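Local coordinates for protein hypothetical sugar kinase (Cytophaga hutchinsonii, PDB 3R8E) that is a putative sugar kinase of the ROK family and probably transfers a phosphate from a nucleotide such as ATP to a sugar, at residues Gly159-Asn163 with Gly164-Ile168; Ile244-Ile247 with Ile248-Leu252; Val253-Val256 with Arg257-Leu261; Asn280-Lys283 with Ala284-His288; Leu289-Tyr292 with Tyr293-Met297. All coordinates share one frame; numbering follows the deposited sequence.

Contact 1: Gly159-Asn163 with Gly164-Ile168; sequences GVMMN and GKLFI
V160 and F167 lie side by side at the open end of a beta hairpin, and their backbones are joined by a short bond from F167 N to V160 O (2.8 Å). Two further backbone bonds close the hairpin between M162 and K165: M162 N reaches K165 O with an almost linear N-H (177°), while K165 N donates back to M162 O. Between them runs a type I' turn from M162 to K165, with N163 and G164 both at positive phi. A water extends the ladder, accepting from V160 N and donating to F167 O.

The side-chain contacts sort by face. On one, selenomethionine M161 folds back on itself: the bend at chi2 (-61°) brings SE to 3.9 Å from L166 CD1, and a second at chi3 (-60°) turns CE to 3.5 Å from G164 O. On the other, V160 CG1 lies beside F167 CB at 4.0 Å, and both side chains go on to M259. Selenomethionine M162 and N163 at the turn meet G170 of the second subunit, N163 through a hydrogen bond from ND2. Main-chain bonds thus fix the hairpin's shape, while V160, M161 and F167 pack inward and M162 and N163 meet the second subunit.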
# COMPACT_ATOMS: atom_id res chain seq x y z
N GLY A 159 0.10 10.63 5.05
CA GLY A 159 -1.22 10.93 4.54
C GLY A 159 -1.12 10.88 3.04
O GLY A 159 -0.09 11.27 2.48
N VAL A 160 -2.17 10.38 2.37
CA VAL A 160 -2.14 10.27 0.92
C VAL A 160 -3.38 10.89 0.30
O VAL A 160 -4.50 10.59 0.71
CB VAL A 160 -1.99 8.79 0.46
CG1 VAL A 160 -2.22 8.64 -1.04
CG2 VAL A 160 -0.64 8.22 0.85
N MSE A 161 -3.16 11.73 -0.73
CA MSE A 161 -4.21 12.25 -1.60
C MSE A 161 -4.20 11.37 -2.83
O MSE A 161 -3.11 11.08 -3.35
CB MSE A 161 -4.00 13.73 -1.97
CG MSE A 161 -4.01 14.68 -0.79
SE MSE A 161 -5.67 14.71 0.23
CE MSE A 161 -6.87 15.28 -1.18
N MSE A 162 -5.36 10.91 -3.28
CA MSE A 162 -5.46 10.10 -4.49
C MSE A 162 -6.58 10.65 -5.36
O MSE A 162 -7.74 10.65 -4.95
CB MSE A 162 -5.68 8.62 -4.16
CG MSE A 162 -5.63 7.74 -5.39
SE MSE A 162 -5.39 5.91 -4.92
CE MSE A 162 -3.47 6.00 -4.48
N ASN A 163 -6.20 11.16 -6.54
CA ASN A 163 -7.11 11.78 -7.52
C ASN A 163 -7.94 12.89 -6.83
O ASN A 163 -9.15 12.99 -7.03
CB ASN A 163 -8.00 10.71 -8.20
CG ASN A 163 -7.25 9.47 -8.63
OD1 ASN A 163 -7.44 8.39 -8.08
ND2 ASN A 163 -6.34 9.60 -9.59
N GLY A 164 -7.26 13.69 -6.00
CA GLY A 164 -7.84 14.81 -5.28
C GLY A 164 -8.75 14.48 -4.11
O GLY A 164 -9.45 15.36 -3.61
N LYS A 165 -8.72 13.21 -3.65
CA LYS A 165 -9.52 12.74 -2.52
C LYS A 165 -8.60 12.13 -1.47
O LYS A 165 -7.66 11.42 -1.83
CB LYS A 165 -10.58 11.71 -2.96
CG LYS A 165 -11.59 12.22 -3.99
CD LYS A 165 -12.74 13.01 -3.37
CE LYS A 165 -13.68 13.54 -4.42
NZ LYS A 165 -14.78 14.34 -3.83
N LEU A 166 -8.88 12.38 -0.19
CA LEU A 166 -8.09 11.81 0.89
C LEU A 166 -8.25 10.29 0.90
O LEU A 166 -9.38 9.79 0.90
CB LEU A 166 -8.50 12.42 2.25
CG LEU A 166 -7.69 11.98 3.48
CD1 LEU A 166 -6.25 12.50 3.42
CD2 LEU A 166 -8.37 12.46 4.76
N PHE A 167 -7.12 9.56 0.86
CA PHE A 167 -7.12 8.10 0.91
C PHE A 167 -7.26 7.66 2.36
O PHE A 167 -6.43 8.01 3.19
CB PHE A 167 -5.83 7.53 0.28
CG PHE A 167 -5.76 6.02 0.35
CD1 PHE A 167 -6.43 5.23 -0.58
CD2 PHE A 167 -5.07 5.38 1.38
CE1 PHE A 167 -6.39 3.83 -0.51
CE2 PHE A 167 -5.03 3.99 1.46
CZ PHE A 167 -5.68 3.23 0.51
N ILE A 168 -8.30 6.89 2.66
CA ILE A 168 -8.53 6.47 4.04
C ILE A 168 -8.33 4.96 4.23
O ILE A 168 -8.23 4.50 5.36
CB ILE A 168 -9.92 6.95 4.56
CG1 ILE A 168 -11.09 6.31 3.78
CG2 ILE A 168 -10.00 8.49 4.60
CD1 ILE A 168 -12.46 6.41 4.47
O HOH W 1 -3.90 8.73 3.77

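Contact 2: Ile244-Ile247 with Ile248-Leu252; sequences IGTI and IGESL
I248 folds back along the helix toward I244: with CG1 beside its own backbone N (chi1 -59°), CG1 rests 3.3 Å from I244 O and CD1 extends to I244 CG2 at 3.7 Å. The two branched chains meet at an angle, methyl against methyl, and V192 touches both. Two residues on, T246 and E250 lie alongside each other and point the same way. E250 keeps CG beside its N and is extended beyond it, laying CG 3.4 Å from T246 O and carrying OE2 along T246 CG2 at 3.9 Å.

These pairs sit four residues apart on the long helix 235-259, where I248, G249, E250 and S251 each give their N-H to the carbonyl four positions earlier; the bond from G249 N to G245 O measures 2.9 Å. The polar ends look elsewhere: T246 OG1 bonds to A242 O one turn back, and E250 OE1 to T183 OG1.

I247 O carries two bonds, one from S251 N (3.2 Å) and one from a water (2.6 Å) that also bonds S251 OG, so the serine hydroxyl is tied to that carbonyl indirectly. The I247 side chain itself packs on Q191, V192 and L188.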
# COMPACT_ATOMS: atom_id res chain seq x y z
N ILE A 244 20.02 6.79 6.26
CA ILE A 244 18.62 7.14 6.56
C ILE A 244 17.85 7.25 5.23
O ILE A 244 16.76 6.68 5.11
CB ILE A 244 18.54 8.45 7.42
CG1 ILE A 244 19.08 8.24 8.87
CG2 ILE A 244 17.14 9.09 7.42
CD1 ILE A 244 18.28 7.25 9.81
N GLY A 245 18.46 7.90 4.24
CA GLY A 245 17.90 8.07 2.90
C GLY A 245 17.58 6.75 2.22
O GLY A 245 16.46 6.56 1.73
N THR A 246 18.55 5.80 2.23
CA THR A 246 18.37 4.46 1.66
C THR A 246 17.18 3.76 2.32
O THR A 246 16.34 3.19 1.60
CB THR A 246 19.66 3.63 1.82
OG1 THR A 246 20.73 4.31 1.16
CG2 THR A 246 19.52 2.22 1.24
N ILE A 247 17.08 3.81 3.67
CA ILE A 247 15.99 3.18 4.42
C ILE A 247 14.63 3.78 4.01
O ILE A 247 13.71 3.02 3.71
CB ILE A 247 16.20 3.25 5.97
CG1 ILE A 247 17.50 2.51 6.38
CG2 ILE A 247 14.98 2.68 6.73
CD1 ILE A 247 18.07 2.91 7.76
N ILE A 248 14.52 5.13 3.96
CA ILE A 248 13.25 5.79 3.58
C ILE A 248 12.88 5.40 2.13
O ILE A 248 11.72 5.05 1.87
CB ILE A 248 13.29 7.34 3.76
CG1 ILE A 248 13.59 7.72 5.24
CG2 ILE A 248 11.97 7.99 3.31
CD1 ILE A 248 14.02 9.20 5.43
N GLY A 249 13.87 5.43 1.24
CA GLY A 249 13.68 5.05 -0.17
C GLY A 249 13.19 3.63 -0.34
O GLY A 249 12.27 3.39 -1.14
N GLU A 250 13.74 2.68 0.44
CA GLU A 250 13.34 1.28 0.39
C GLU A 250 11.88 1.09 0.82
O GLU A 250 11.17 0.30 0.20
CB GLU A 250 14.25 0.40 1.24
CG GLU A 250 15.57 0.10 0.56
CD GLU A 250 16.53 -0.76 1.36
OE1 GLU A 250 16.22 -1.07 2.54
OE2 GLU A 250 17.59 -1.13 0.81
N SER A 251 11.40 1.86 1.83
CA SER A 251 9.99 1.79 2.23
C SER A 251 9.09 2.47 1.20
O SER A 251 7.99 1.98 0.92
CB SER A 251 9.78 2.38 3.62
OG SER A 251 10.09 1.41 4.60
N LEU A 252 9.58 3.57 0.58
CA LEU A 252 8.82 4.26 -0.47
C LEU A 252 8.65 3.36 -1.70
O LEU A 252 7.60 3.41 -2.33
CB LEU A 252 9.44 5.62 -0.85
CG LEU A 252 9.11 6.77 0.12
CD1 LEU A 252 10.08 7.94 -0.06
CD2 LEU A 252 7.65 7.24 -0.04
O HOH W 2 12.73 0.86 4.80

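Contact 3: Val253-Val256 with Arg257-Leu261; sequences VNIV and RVMDL
The C-terminal end of helix 235-259 unwinds here, its last turn running into D260, which leaves helical geometry with a positive phi, and then into L261 ahead of strand 263-267. Four backbone bonds of the i to i+4 kind carry the helix to its end. R257 N, V258 N and M259 N take V253 O, N254 O and I255 O in turn; the bond from M259 N to I255 O is 2.9 Å and nearly straight. The last one, from D260 N to V256 O, is short at 2.8 Å but more bent, with an N-H angle of 144°, as the chain turns out of the helix.

V256 carries the side-chain contact at this exit. Its CG2 comes within 3.3 Å of L261 O and its CG1 within 3.5 Å of the same oxygen, while CG2 and L261 CD1 are only loosely apposed. In selenomethionine M259, CG beside the backbone N (chi1 -57°) lies 3.4 Å from I255 O and 4.2 Å from I255 CG2; bends further on send SE and CE away. R257 CG likewise packs against V253 O at 3.4 Å before the guanidinium departs toward Y293.

D260 OD2 bonds to Y292 OH, and OD1 makes a salt bridge to R171 of the second subunit; N254 OD1 accepts from L181 N there. The methyls of V256 press on L261 O, which together with L261 N has no polar partner in the model, so the exit probably bears a small desolvation cost, while the carboxylate of D260 is shared between its own chain and the second subunit.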
# COMPACT_ATOMS: atom_id res chain seq x y z
N VAL A 253 9.65 2.48 -1.99
CA VAL A 253 9.54 1.50 -3.09
C VAL A 253 8.28 0.65 -2.86
O VAL A 253 7.47 0.47 -3.77
CB VAL A 253 10.82 0.63 -3.21
CG1 VAL A 253 10.56 -0.65 -4.01
CG2 VAL A 253 11.97 1.43 -3.83
N ASN A 254 8.11 0.17 -1.61
CA ASN A 254 6.95 -0.66 -1.26
C ASN A 254 5.63 0.11 -1.33
O ASN A 254 4.65 -0.45 -1.81
CB ASN A 254 7.13 -1.28 0.13
CG ASN A 254 8.14 -2.39 0.15
OD1 ASN A 254 8.55 -2.89 -0.89
ND2 ASN A 254 8.56 -2.80 1.34
N ILE A 255 5.60 1.37 -0.85
CA ILE A 255 4.40 2.21 -0.89
C ILE A 255 4.00 2.46 -2.34
O ILE A 255 2.84 2.31 -2.70
CB ILE A 255 4.60 3.54 -0.11
CG1 ILE A 255 4.84 3.27 1.39
CG2 ILE A 255 3.41 4.50 -0.29
CD1 ILE A 255 5.58 4.39 2.13
N VAL A 256 4.99 2.82 -3.18
CA VAL A 256 4.75 3.10 -4.59
C VAL A 256 4.23 1.83 -5.31
O VAL A 256 3.30 1.93 -6.10
CB VAL A 256 6.04 3.66 -5.24
CG1 VAL A 256 5.97 3.63 -6.76
CG2 VAL A 256 6.29 5.09 -4.76
N ARG A 257 4.80 0.64 -5.03
CA ARG A 257 4.35 -0.59 -5.68
C ARG A 257 2.89 -0.90 -5.33
O ARG A 257 2.13 -1.34 -6.18
CB ARG A 257 5.24 -1.80 -5.31
CG ARG A 257 6.57 -1.86 -6.06
CD ARG A 257 6.38 -1.88 -7.58
NE ARG A 257 7.54 -2.41 -8.29
CZ ARG A 257 7.52 -2.83 -9.55
NH1 ARG A 257 6.39 -2.80 -10.25
NH2 ARG A 257 8.62 -3.32 -10.12
N VAL A 258 2.50 -0.61 -4.09
CA VAL A 258 1.14 -0.88 -3.66
C VAL A 258 0.13 0.16 -4.19
O VAL A 258 -0.93 -0.22 -4.70
CB VAL A 258 1.07 -0.97 -2.10
CG1 VAL A 258 -0.38 -1.01 -1.61
CG2 VAL A 258 1.84 -2.18 -1.57
N MSE A 259 0.45 1.47 -4.04
CA MSE A 259 -0.45 2.59 -4.33
C MSE A 259 -0.38 3.15 -5.75
O MSE A 259 -1.33 3.81 -6.18
CB MSE A 259 -0.15 3.75 -3.37
CG MSE A 259 -0.28 3.37 -1.90
SE MSE A 259 -2.13 3.00 -1.43
CE MSE A 259 -2.69 4.78 -1.18
N ASP A 260 0.76 2.96 -6.45
CA ASP A 260 1.03 3.54 -7.77
C ASP A 260 0.84 5.07 -7.71
O ASP A 260 -0.07 5.64 -8.31
CB ASP A 260 0.24 2.92 -8.94
CG ASP A 260 0.79 3.40 -10.28
OD1 ASP A 260 1.82 4.12 -10.29
OD2 ASP A 260 0.15 3.13 -11.31
N LEU A 261 1.71 5.71 -6.94
CA LEU A 261 1.82 7.16 -6.85
C LEU A 261 3.30 7.47 -6.98
O LEU A 261 4.11 6.59 -6.70
CB LEU A 261 1.20 7.74 -5.54
CG LEU A 261 1.77 7.27 -4.18
CD1 LEU A 261 3.04 8.04 -3.81
CD2 LEU A 261 0.77 7.50 -3.07

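Contact 4: Asn280-Lys283 with Ala284-His288; sequences NLKK and AMLEH
L281 and selenomethionine M285 make the apolar side-chain pairing, lying alongside each other with L281 CD2 3.7 Å from M285 SE. The leucine has CG anti to its N (chi1 -174°), which swings its branches toward the next turn; the selenomethionine carries CG back beside its own N, 3.3 Å from L281 O, then kinks at chi3.

On another side of the helix K283 and E287 also run alongside. OE2 of E287 sits 3.6 Å from K283 CE and 3.7 Å from K283 CG, so the carboxylate lies along the lysine's methylene chain. K283 NZ stays 4.7 Å from that oxygen: the opposite charges may attract weakly, but they form no salt bridge. L286 CG rests on K282 O at 3.4 Å, and A284 CB fits between N280 O and L281 O.

Beneath these lies the backbone. A284, M285, L286 and E287 donate to the carbonyls of N280, L281, K282 and K283, with L286 N 2.9 Å from K282 O.

Further out, I248 and L252 touch L281, V256 touches M285, and N280 ND2 bonds to A242 O. With L266 and I264 of strand 263-267 also against L281 and M285 respectively, this is an amphipathic helix: one face packs on helix 235-259 and the sheet, while its lysines, L286 and E287 face outward.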
# COMPACT_ATOMS: atom_id res chain seq x y z
N ASN A 280 20.25 9.51 -1.67
CA ASN A 280 20.20 8.05 -1.48
C ASN A 280 18.77 7.51 -1.50
O ASN A 280 18.57 6.36 -1.88
CB ASN A 280 20.91 7.63 -0.21
CG ASN A 280 22.30 7.10 -0.48
OD1 ASN A 280 22.89 7.34 -1.54
ND2 ASN A 280 22.84 6.35 0.46
N LEU A 281 17.79 8.34 -1.11
CA LEU A 281 16.37 8.01 -1.17
C LEU A 281 16.00 7.80 -2.64
O LEU A 281 15.43 6.76 -2.97
CB LEU A 281 15.54 9.15 -0.52
CG LEU A 281 14.03 8.95 -0.35
CD1 LEU A 281 13.49 9.95 0.65
CD2 LEU A 281 13.27 9.16 -1.66
N LYS A 282 16.37 8.79 -3.50
CA LYS A 282 16.11 8.75 -4.94
C LYS A 282 16.84 7.55 -5.57
O LYS A 282 16.25 6.86 -6.40
CB LYS A 282 16.55 10.07 -5.58
CG LYS A 282 15.91 10.37 -6.94
CD LYS A 282 16.30 11.75 -7.47
CE LYS A 282 15.47 12.88 -6.88
NZ LYS A 282 15.88 14.20 -7.41
N LYS A 283 18.11 7.30 -5.15
CA LYS A 283 18.94 6.20 -5.65
C LYS A 283 18.24 4.85 -5.39
O LYS A 283 18.14 4.04 -6.31
CB LYS A 283 20.34 6.24 -5.01
CG LYS A 283 21.34 5.28 -5.65
CD LYS A 283 22.72 5.36 -5.00
CE LYS A 283 22.91 4.40 -3.85
NZ LYS A 283 24.25 4.55 -3.22
N ALA A 284 17.72 4.63 -4.16
CA ALA A 284 17.02 3.40 -3.78
C ALA A 284 15.78 3.19 -4.66
O ALA A 284 15.53 2.08 -5.11
CB ALA A 284 16.62 3.43 -2.31
N MSE A 285 15.04 4.28 -4.96
CA MSE A 285 13.83 4.24 -5.79
C MSE A 285 14.19 3.90 -7.24
O MSE A 285 13.51 3.09 -7.85
CB MSE A 285 13.07 5.56 -5.69
CG MSE A 285 12.54 5.83 -4.28
SE MSE A 285 11.32 7.33 -4.23
CE MSE A 285 9.76 6.34 -4.88
N LEU A 286 15.27 4.49 -7.77
CA LEU A 286 15.69 4.20 -9.14
C LEU A 286 16.23 2.77 -9.27
O LEU A 286 16.03 2.15 -10.31
CB LEU A 286 16.76 5.20 -9.61
CG LEU A 286 16.33 6.66 -9.80
CD1 LEU A 286 17.56 7.56 -9.93
CD2 LEU A 286 15.45 6.83 -11.03
N GLU A 287 16.89 2.24 -8.21
CA GLU A 287 17.44 0.89 -8.20
C GLU A 287 16.36 -0.20 -8.24
O GLU A 287 16.57 -1.23 -8.89
CB GLU A 287 18.30 0.66 -6.94
CG GLU A 287 19.74 1.13 -7.07
CD GLU A 287 20.58 1.09 -5.80
OE1 GLU A 287 20.13 0.51 -4.79
OE2 GLU A 287 21.71 1.63 -5.83
N HIS A 288 15.24 0.01 -7.52
CA HIS A 288 14.20 -1.01 -7.37
C HIS A 288 12.92 -0.79 -8.18
O HIS A 288 12.12 -1.72 -8.27
CB HIS A 288 13.83 -1.14 -5.88
CG HIS A 288 14.98 -1.53 -5.01
ND1 HIS A 288 15.48 -2.82 -5.02
CD2 HIS A 288 15.68 -0.80 -4.12
CE1 HIS A 288 16.47 -2.83 -4.13
NE2 HIS A 288 16.63 -1.63 -3.58

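Contact 5: Leu289-Tyr292 with Tyr293-Met297; sequences LPTY and YTDDM
Y293 CB stands 3.9 Å from P290 O, and from there the ring runs out between its neighbours. CG is beside the backbone N (chi1 -54°), setting one ring face under Y292, whose CD2 hangs 3.6 Å above the ring plane near the centre. The two rings make a T-shaped stack, the edge of Y292 toward the face of Y293, with planes at 77° and centroids 4.9 Å apart. Across the opposite face lies L289 CD2, 4.0 Å from Y293 CD2; P290 CD meets the ring edge in plane, 3.6 Å from that same CD2. At the tip, Y293 OH has a weak hydrogen bond with R257 NH1.

The tyrosines belong to the short helix 291-294, with P290 at its N-cap position. P290 O accepts from Y293 N, and D295 N bonds to T291 O at 3.0 Å. Cutting Y293 back to an alanine would probably deprive the Y292 edge of the face it packs on, open a gap beside L289 and P290, and cost R257 its weak hydroxyl partner.

T291 CB touches D295 OD1 at 3.5 Å, the two side chains running alongside. One water bonds T294 OG1 (2.7 Å) and more weakly L289 O. On the second subunit, N173 bonds Y292 OH and R171 makes a cation-pi contact with the Y292 ring.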
# COMPACT_ATOMS: atom_id res chain seq x y z
N LEU A 289 12.70 0.41 -8.73
CA LEU A 289 11.48 0.67 -9.50
C LEU A 289 11.76 0.87 -10.99
O LEU A 289 12.71 1.57 -11.32
CB LEU A 289 10.72 1.90 -8.97
CG LEU A 289 10.15 1.83 -7.54
CD1 LEU A 289 9.81 3.22 -7.04
CD2 LEU A 289 8.93 0.89 -7.45
N PRO A 290 10.89 0.35 -11.89
CA PRO A 290 11.08 0.60 -13.33
C PRO A 290 10.76 2.06 -13.70
O PRO A 290 10.17 2.79 -12.89
CB PRO A 290 10.12 -0.39 -14.00
CG PRO A 290 9.05 -0.61 -12.99
CD PRO A 290 9.70 -0.49 -11.64
N THR A 291 11.10 2.46 -14.93
CA THR A 291 10.91 3.84 -15.43
C THR A 291 9.42 4.27 -15.44
O THR A 291 9.15 5.47 -15.35
CB THR A 291 11.56 4.03 -16.80
OG1 THR A 291 11.03 3.10 -17.73
CG2 THR A 291 13.08 3.93 -16.74
N TYR A 292 8.47 3.30 -15.51
CA TYR A 292 7.04 3.60 -15.43
C TYR A 292 6.74 4.53 -14.23
O TYR A 292 5.96 5.48 -14.37
CB TYR A 292 6.20 2.30 -15.30
CG TYR A 292 4.76 2.56 -14.92
CD1 TYR A 292 3.86 3.12 -15.82
CD2 TYR A 292 4.31 2.33 -13.62
CE1 TYR A 292 2.55 3.41 -15.46
CE2 TYR A 292 3.00 2.63 -13.23
CZ TYR A 292 2.12 3.17 -14.16
OH TYR A 292 0.84 3.49 -13.79
N TYR A 293 7.39 4.29 -13.08
CA TYR A 293 7.19 5.12 -11.88
C TYR A 293 8.15 6.29 -11.77
O TYR A 293 7.75 7.33 -11.25
CB TYR A 293 7.39 4.29 -10.61
CG TYR A 293 6.56 3.04 -10.53
CD1 TYR A 293 5.27 3.06 -10.01
CD2 TYR A 293 7.09 1.81 -10.91
CE1 TYR A 293 4.52 1.89 -9.88
CE2 TYR A 293 6.34 0.64 -10.80
CZ TYR A 293 5.06 0.68 -10.28
OH TYR A 293 4.33 -0.48 -10.17
N THR A 294 9.42 6.10 -12.16
CA THR A 294 10.46 7.09 -11.89
C THR A 294 10.58 8.22 -12.94
O THR A 294 11.09 9.28 -12.59
CB THR A 294 11.82 6.40 -11.71
OG1 THR A 294 12.21 5.78 -12.92
CG2 THR A 294 11.80 5.36 -10.57
N ASP A 295 10.15 8.00 -14.20
CA ASP A 295 10.31 9.03 -15.25
C ASP A 295 9.69 10.39 -14.89
O ASP A 295 10.35 11.41 -15.11
CB ASP A 295 9.77 8.55 -16.60
CG ASP A 295 10.77 7.77 -17.43
OD1 ASP A 295 11.91 7.54 -16.95
OD2 ASP A 295 10.43 7.40 -18.57
N ASP A 296 8.47 10.41 -14.32
CA ASP A 296 7.84 11.68 -13.96
C ASP A 296 7.66 11.81 -12.44
O ASP A 296 6.77 12.52 -11.98
CB ASP A 296 6.50 11.89 -14.70
CG ASP A 296 5.43 10.82 -14.55
OD1 ASP A 296 5.68 9.81 -13.85
OD2 ASP A 296 4.34 10.98 -15.15
N MSE A 297 8.54 11.13 -11.67
CA MSE A 297 8.48 11.18 -10.21
C MSE A 297 8.93 12.56 -9.70
O MSE A 297 9.73 13.25 -10.35
CB MSE A 297 9.29 10.04 -9.57
CG MSE A 297 10.80 10.28 -9.54
SE MSE A 297 11.77 8.93 -8.54
CE MSE A 297 10.81 9.05 -6.88
O HOH W 3 14.34 4.10 -12.97
O HOH W 4 6.86 7.94 -15.16

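How the contacts relate
From the N-terminal side, contact 1 comes first and closes the hairpin of strands 156-162 and 165-166 at one edge of the five-stranded sheet. Contacts 2 and 3 follow in succession on helix 235-259, contact 4 on helix 274-288 and contact 5 on helix 291-294; these four are local and close no long loop. All five lie in series, and none nests in or crosses another. In space they join up. The hairpin of contact 1 packs on the end of helix 235-259 in contact 3. Helix 274-288 packs along both contact 2 and contact 3, while contact 5 bridges contacts 3 and 4. Contacts 1, 3 and 5 meet the second subunit through several residues, contacts 2 and 4 through one each.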